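Local coordinates for chromosome replication initiation protein (PDB 2VN2), which probably helps start chromosome replication as a component of the bacterial primosome, this chain being its N-terminal domain, which also carries a magnesium site, at residues G13-P18 with L37-Q42; E32-L37 with V72-Q77. All blocks are in the same frame, centred on the assembly; numbering follows the deposited sequence.

Contact 1: G13-P18 with L37-Q42; sequences GSIAVP and LLLHMQ
The amide nitrogen of Gln-42 is the best-held polar atom: NE2 has one hydrogen bond, to OE2 of Glu-46, four residues on and just beyond the end of helix 32-45. No hydrogen bond joins 13-18 to 37-42; NE2 stays 3.9 Å from the carbonyl O of Ala-16. With CG anti to the backbone N (chi1 -175°) and the chain extended beyond it, Gln-42 stretches away from its helix and meets Ile-15 tip to tip. Its amide end lies against both branches at CB of Ile-15: OE1 comes within 3.5 Å of CG2, while NE2 sits 3.8 Å from CG1. The amide thus serves the strand as a packing surface, and the bond to Glu-46 probably helps fix its orientation.

Strand 14-18 pairs antiparallel with a strand of the second subunit, so the small sheet continues across the interface. Helix 32-45 is part of what is consistent with a winged-helix domain, as expected of this helix-turn-helix clan, and here it packs on the strand that pairs across the interface, the short axes 9.5 Å apart. Leu-39 carries the apolar half. Its CG is anti to the carbonyl carbon (chi1 -82°), which brings the branched end nearer the strand than the initial direction of the side chain suggests. Val-17 crosses it at about a right angle, CG2 lying 4.0 Å from CD1 of Leu-39. Ile-15 adds a looser touch, its CG2 4.3 Å from CG of Leu-39. Both Val-17 and Leu-39 also pack on their counterparts in the second subunit.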
loop_
_atom_site.group_PDB
_atom_site.type_symbol
_atom_site.label_atom_id
_atom_site.label_comp_id
_atom_site.label_asym_id
_atom_site.label_seq_id
_atom_site.Cartn_x
_atom_site.Cartn_y
_atom_site.Cartn_z
ATOM N N GLY A 13 -1.206 -8.920 -4.261
ATOM C CA GLY A 13 -1.022 -7.555 -3.870
ATOM C C GLY A 13 -2.168 -6.804 -3.224
ATOM O O GLY A 13 -3.176 -7.366 -2.844
ATOM N N SER A 14 -1.960 -5.514 -3.116
ATOM C CA SER A 14 -2.694 -4.630 -2.222
ATOM C C SER A 14 -2.899 -3.350 -2.935
ATOM O O SER A 14 -2.061 -2.995 -3.728
ATOM C CB SER A 14 -1.896 -4.412 -0.958
ATOM O OG SER A 14 -2.072 -5.602 -0.191
ATOM N N ILE A 15 -4.006 -2.685 -2.615
ATOM C CA ILE A 15 -4.367 -1.307 -2.991
ATOM C C ILE A 15 -3.959 -0.474 -1.754
ATOM O O ILE A 15 -4.222 -0.874 -0.594
ATOM C CB ILE A 15 -5.868 -1.233 -3.474
ATOM C CG1 ILE A 15 -5.921 -1.168 -5.001
ATOM C CG2 ILE A 15 -6.630 0.052 -3.179
ATOM C CD1 ILE A 15 -6.295 -2.476 -5.648
ATOM N N ALA A 16 -3.185 0.588 -1.984
ATOM C CA ALA A 16 -2.766 1.470 -0.916
ATOM C C ALA A 16 -3.818 2.558 -0.844
ATOM O O ALA A 16 -3.931 3.317 -1.836
ATOM C CB ALA A 16 -1.424 2.072 -1.200
ATOM N N VAL A 17 -4.581 2.615 0.275
ATOM C CA VAL A 17 -5.617 3.581 0.450
ATOM C C VAL A 17 -5.089 4.739 1.310
ATOM O O VAL A 17 -4.859 4.584 2.510
ATOM C CB VAL A 17 -6.784 2.949 1.154
ATOM C CG1 VAL A 17 -7.845 3.971 1.545
ATOM C CG2 VAL A 17 -7.433 1.905 0.203
ATOM N N PRO A 18 -4.923 5.938 0.713
ATOM C CA PRO A 18 -4.372 6.994 1.547
ATOM C C PRO A 18 -5.220 7.327 2.754
ATOM O O PRO A 18 -6.385 7.495 2.629
ATOM C CB PRO A 18 -4.320 8.250 0.622
ATOM C CG PRO A 18 -4.567 7.624 -0.872
ATOM C CD PRO A 18 -5.210 6.309 -0.701
ATOM N N LEU A 37 -16.178 2.168 -4.487
ATOM C CA LEU A 37 -16.225 2.167 -5.972
ATOM C C LEU A 37 -14.881 2.712 -6.521
ATOM O O LEU A 37 -14.307 2.151 -7.455
ATOM C CB LEU A 37 -17.461 2.940 -6.556
ATOM C CG LEU A 37 -17.542 3.032 -8.121
ATOM C CD1 LEU A 37 -18.872 3.468 -8.535
ATOM C CD2 LEU A 37 -16.583 4.151 -8.635
ATOM N N LEU A 38 -14.389 3.780 -5.932
ATOM C CA LEU A 38 -13.097 4.414 -6.293
ATOM C C LEU A 38 -11.942 3.402 -6.141
ATOM O O LEU A 38 -11.001 3.324 -6.986
ATOM C CB LEU A 38 -12.888 5.638 -5.328
ATOM C CG LEU A 38 -13.763 6.849 -5.658
ATOM C CD1 LEU A 38 -13.498 8.013 -4.680
ATOM C CD2 LEU A 38 -13.713 7.299 -7.189
ATOM N N LEU A 39 -11.999 2.615 -5.048
ATOM C CA LEU A 39 -10.974 1.485 -4.796
ATOM C C LEU A 39 -11.139 0.529 -5.865
ATOM O O LEU A 39 -10.124 0.143 -6.450
ATOM C CB LEU A 39 -11.215 0.725 -3.461
ATOM C CG LEU A 39 -10.638 1.409 -2.184
ATOM C CD1 LEU A 39 -10.407 2.957 -2.216
ATOM C CD2 LEU A 39 -11.296 0.972 -0.801
ATOM N N HIS A 40 -12.398 0.075 -6.175
ATOM C CA HIS A 40 -12.426 -0.896 -7.362
ATOM C C HIS A 40 -11.832 -0.236 -8.648
ATOM O O HIS A 40 -11.109 -0.920 -9.374
ATOM C CB HIS A 40 -13.751 -1.530 -7.712
ATOM C CG HIS A 40 -14.336 -2.403 -6.648
ATOM N ND1 HIS A 40 -13.901 -3.681 -6.391
ATOM C CD2 HIS A 40 -15.337 -2.166 -5.772
ATOM C CE1 HIS A 40 -14.606 -4.194 -5.400
ATOM N NE2 HIS A 40 -15.481 -3.290 -5.008
ATOM N N MET A 41 -12.154 1.033 -8.955
ATOM C CA MET A 41 -11.560 1.667 -10.137
ATOM C C MET A 41 -10.100 1.713 -10.021
ATOM O O MET A 41 -9.500 1.384 -10.963
ATOM C CB MET A 41 -11.996 3.084 -10.485
ATOM C CG MET A 41 -13.560 3.263 -10.854
ATOM S SD MET A 41 -14.107 5.057 -10.797
ATOM C CE MET A 41 -12.643 5.675 -11.488
ATOM N N GLN A 42 -9.519 2.102 -8.887
ATOM C CA GLN A 42 -8.031 2.096 -8.769
ATOM C C GLN A 42 -7.445 0.724 -9.163
ATOM O O GLN A 42 -6.481 0.600 -9.908
ATOM C CB GLN A 42 -7.567 2.459 -7.371
ATOM C CG GLN A 42 -6.030 2.590 -7.266
ATOM C CD GLN A 42 -5.564 2.677 -5.803
ATOM O OE1 GLN A 42 -6.348 3.114 -4.875
ATOM N NE2 GLN A 42 -4.294 2.205 -5.540
#

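Contact 2: E32-L37 with V72-Q77; sequences EGELVL and VRRLLQ
Apolar packing joins helices 32-45 and 65-77 here, their short axes 11.2 Å apart and nearly perpendicular at -93°. Leu-37, with CG anti to the backbone N, sends its two methyls to different partners: CD2 meets CD1 of Leu-75 tip to tip at 3.7 Å, and CD1 lies 3.9 Å from CG2 of Val-72, whose side chain crosses it at about a right angle.

The other methyl of Leu-75, CD2, runs along the extended chain of Glu-34, 4.1 Å from its CB and 3.8 Å from OE2, the two side chains sliding past each other in opposite directions. As for charge, the carboxylate is held from outside the two segments, OE1 accepting a hydrogen bond from N of Gly-31 and OE2 forming a salt bridge with Lys-78. Arg-74 offers only its CG to OE2; its NH1 remains 5.0 Å away, so any attraction is probably long-range. An alanine in place of Glu-34 removes the carboxylate and with it the bonds to Gly-31 and Lys-78, and would probably leave CD2 of Leu-75 less well covered and this end of the helix less firmly tied to Lys-78.

Beyond the pair, Leu-37 continues along helix 65-77 to Cys-68 and Met-71, while Val-72 and Leu-75 both reach Ile-81, just before strand 82-83.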
loop_
_atom_site.group_PDB
_atom_site.type_symbol
_atom_site.label_atom_id
_atom_site.label_comp_id
_atom_site.label_asym_id
_atom_site.label_seq_id
_atom_site.Cartn_x
_atom_site.Cartn_y
_atom_site.Cartn_z
ATOM N N GLU A 32 -19.567 5.653 1.805
ATOM C CA GLU A 32 -18.756 4.440 1.809
ATOM C C GLU A 32 -18.844 3.735 0.477
ATOM O O GLU A 32 -17.828 3.149 -0.002
ATOM C CB GLU A 32 -19.216 3.494 2.969
ATOM C CG GLU A 32 -18.761 3.935 4.348
ATOM C CD GLU A 32 -19.460 5.231 4.855
ATOM O OE1 GLU A 32 -20.637 5.385 4.520
ATOM O OE2 GLU A 32 -18.896 6.039 5.649
ATOM N N GLY A 33 -20.064 3.657 -0.114
ATOM C CA GLY A 33 -20.134 2.960 -1.416
ATOM C C GLY A 33 -19.318 3.563 -2.557
ATOM O O GLY A 33 -18.764 2.832 -3.408
ATOM N N GLU A 34 -19.248 4.897 -2.620
ATOM C CA GLU A 34 -18.430 5.652 -3.558
ATOM C C GLU A 34 -17.008 5.415 -3.245
ATOM O O GLU A 34 -16.217 5.295 -4.172
ATOM C CB GLU A 34 -18.745 7.194 -3.478
ATOM C CG GLU A 34 -20.190 7.505 -3.999
ATOM C CD GLU A 34 -20.641 8.915 -3.661
ATOM O OE1 GLU A 34 -20.682 9.292 -2.457
ATOM O OE2 GLU A 34 -21.011 9.643 -4.624
ATOM N N LEU A 35 -16.619 5.459 -1.959
ATOM C CA LEU A 35 -15.215 5.184 -1.631
ATOM C C LEU A 35 -14.793 3.790 -2.211
ATOM O O LEU A 35 -13.874 3.704 -3.065
ATOM C CB LEU A 35 -14.926 5.355 -0.120
ATOM C CG LEU A 35 -13.432 5.161 0.101
ATOM C CD1 LEU A 35 -12.626 6.422 -0.290
ATOM C CD2 LEU A 35 -13.232 4.953 1.567
ATOM N N VAL A 36 -15.507 2.714 -1.821
ATOM C CA VAL A 36 -15.190 1.409 -2.316
ATOM C C VAL A 36 -15.241 1.414 -3.866
ATOM O O VAL A 36 -14.455 0.742 -4.512
ATOM C CB VAL A 36 -16.099 0.344 -1.683
ATOM C CG1 VAL A 36 -15.688 -1.167 -2.246
ATOM C CG2 VAL A 36 -16.010 0.397 -0.167
ATOM N N LEU A 37 -16.178 2.168 -4.487
ATOM C CA LEU A 37 -16.225 2.167 -5.972
ATOM C C LEU A 37 -14.881 2.712 -6.521
ATOM O O LEU A 37 -14.307 2.151 -7.455
ATOM C CB LEU A 37 -17.461 2.940 -6.556
ATOM C CG LEU A 37 -17.542 3.032 -8.121
ATOM C CD1 LEU A 37 -18.872 3.468 -8.535
ATOM C CD2 LEU A 37 -16.583 4.151 -8.635
ATOM N N VAL A 72 -21.181 6.334 -10.849
ATOM C CA VAL A 72 -20.089 6.936 -11.705
ATOM C C VAL A 72 -20.566 8.263 -12.249
ATOM O O VAL A 72 -19.890 9.315 -12.070
ATOM C CB VAL A 72 -19.697 6.040 -12.853
ATOM C CG1 VAL A 72 -18.667 6.717 -13.725
ATOM C CG2 VAL A 72 -19.250 4.499 -12.291
ATOM N N ARG A 73 -21.784 8.275 -12.805
ATOM C CA ARG A 73 -22.457 9.548 -13.139
ATOM C C ARG A 73 -22.443 10.613 -12.000
ATOM O O ARG A 73 -22.043 11.751 -12.241
ATOM C CB ARG A 73 -23.891 9.245 -13.646
ATOM C CG ARG A 73 -24.576 10.385 -14.381
ATOM C CD ARG A 73 -25.843 9.956 -15.294
ATOM N NE ARG A 73 -25.682 8.740 -16.162
ATOM C CZ ARG A 73 -26.654 7.828 -16.349
ATOM N NH1 ARG A 73 -26.488 6.743 -17.136
ATOM N NH2 ARG A 73 -27.822 8.001 -15.722
ATOM N N ARG A 74 -22.875 10.249 -10.788
ATOM C CA ARG A 74 -22.885 11.197 -9.626
ATOM C C ARG A 74 -21.454 11.639 -9.216
ATOM O O ARG A 74 -21.259 12.799 -8.819
ATOM C CB ARG A 74 -23.733 10.638 -8.414
ATOM C CG ARG A 74 -23.685 11.489 -7.066
ATOM C CD ARG A 74 -25.155 11.946 -6.419
ATOM N NE ARG A 74 -25.174 12.691 -5.083
ATOM C CZ ARG A 74 -25.439 12.183 -3.852
ATOM N NH1 ARG A 74 -25.713 10.895 -3.686
ATOM N NH2 ARG A 74 -25.375 12.971 -2.770
ATOM N N LEU A 75 -20.458 10.741 -9.317
ATOM C CA LEU A 75 -19.047 11.147 -9.066
ATOM C C LEU A 75 -18.522 12.164 -10.151
ATOM O O LEU A 75 -17.724 13.055 -9.787
ATOM C CB LEU A 75 -18.077 9.926 -9.053
ATOM C CG LEU A 75 -18.223 9.005 -7.816
ATOM C CD1 LEU A 75 -17.433 7.729 -8.079
ATOM C CD2 LEU A 75 -17.712 9.707 -6.556
ATOM N N LEU A 76 -18.880 11.940 -11.438
ATOM C CA LEU A 76 -18.564 12.876 -12.575
ATOM C C LEU A 76 -19.163 14.221 -12.268
ATOM O O LEU A 76 -18.474 15.280 -12.321
ATOM C CB LEU A 76 -19.091 12.386 -13.978
ATOM C CG LEU A 76 -18.302 11.215 -14.579
ATOM C CD1 LEU A 76 -18.998 10.427 -15.654
ATOM C CD2 LEU A 76 -16.874 11.550 -14.988
ATOM N N GLN A 77 -20.425 14.192 -11.879
ATOM C CA GLN A 77 -21.036 15.468 -11.450
ATOM C C GLN A 77 -20.568 16.119 -10.207
ATOM O O GLN A 77 -20.387 17.319 -10.204
ATOM C CB GLN A 77 -22.566 15.526 -11.618
ATOM C CG GLN A 77 -23.433 15.165 -10.520
ATOM C CD GLN A 77 -24.710 14.484 -11.117
ATOM O OE1 GLN A 77 -24.881 14.417 -12.372
ATOM N NE2 GLN A 77 -25.554 13.905 -10.231
#

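How the contacts relate
The two contacts engage helix 32-45 on different parts of its surface and share Leu-37, though that residue touches only the partner in contact 2. Both are largely buried, with their centres 13 Å apart. They meet directly where CD2 of Leu-38 packs 3.8 Å from CD1 of Leu-75. Contact 1 joins the helix to a strand that pairs with the second subunit; contact 2 joins helix to helix within the chain, although its segment 32-37 also touches that subunit, and its Arg-74 is exposed. Chemistry follows place: a neutral amide lies against an isoleucine at the strand, whereas a carboxylate held by Gly-31 and Lys-78 borders the leucine and valine packing between the helices.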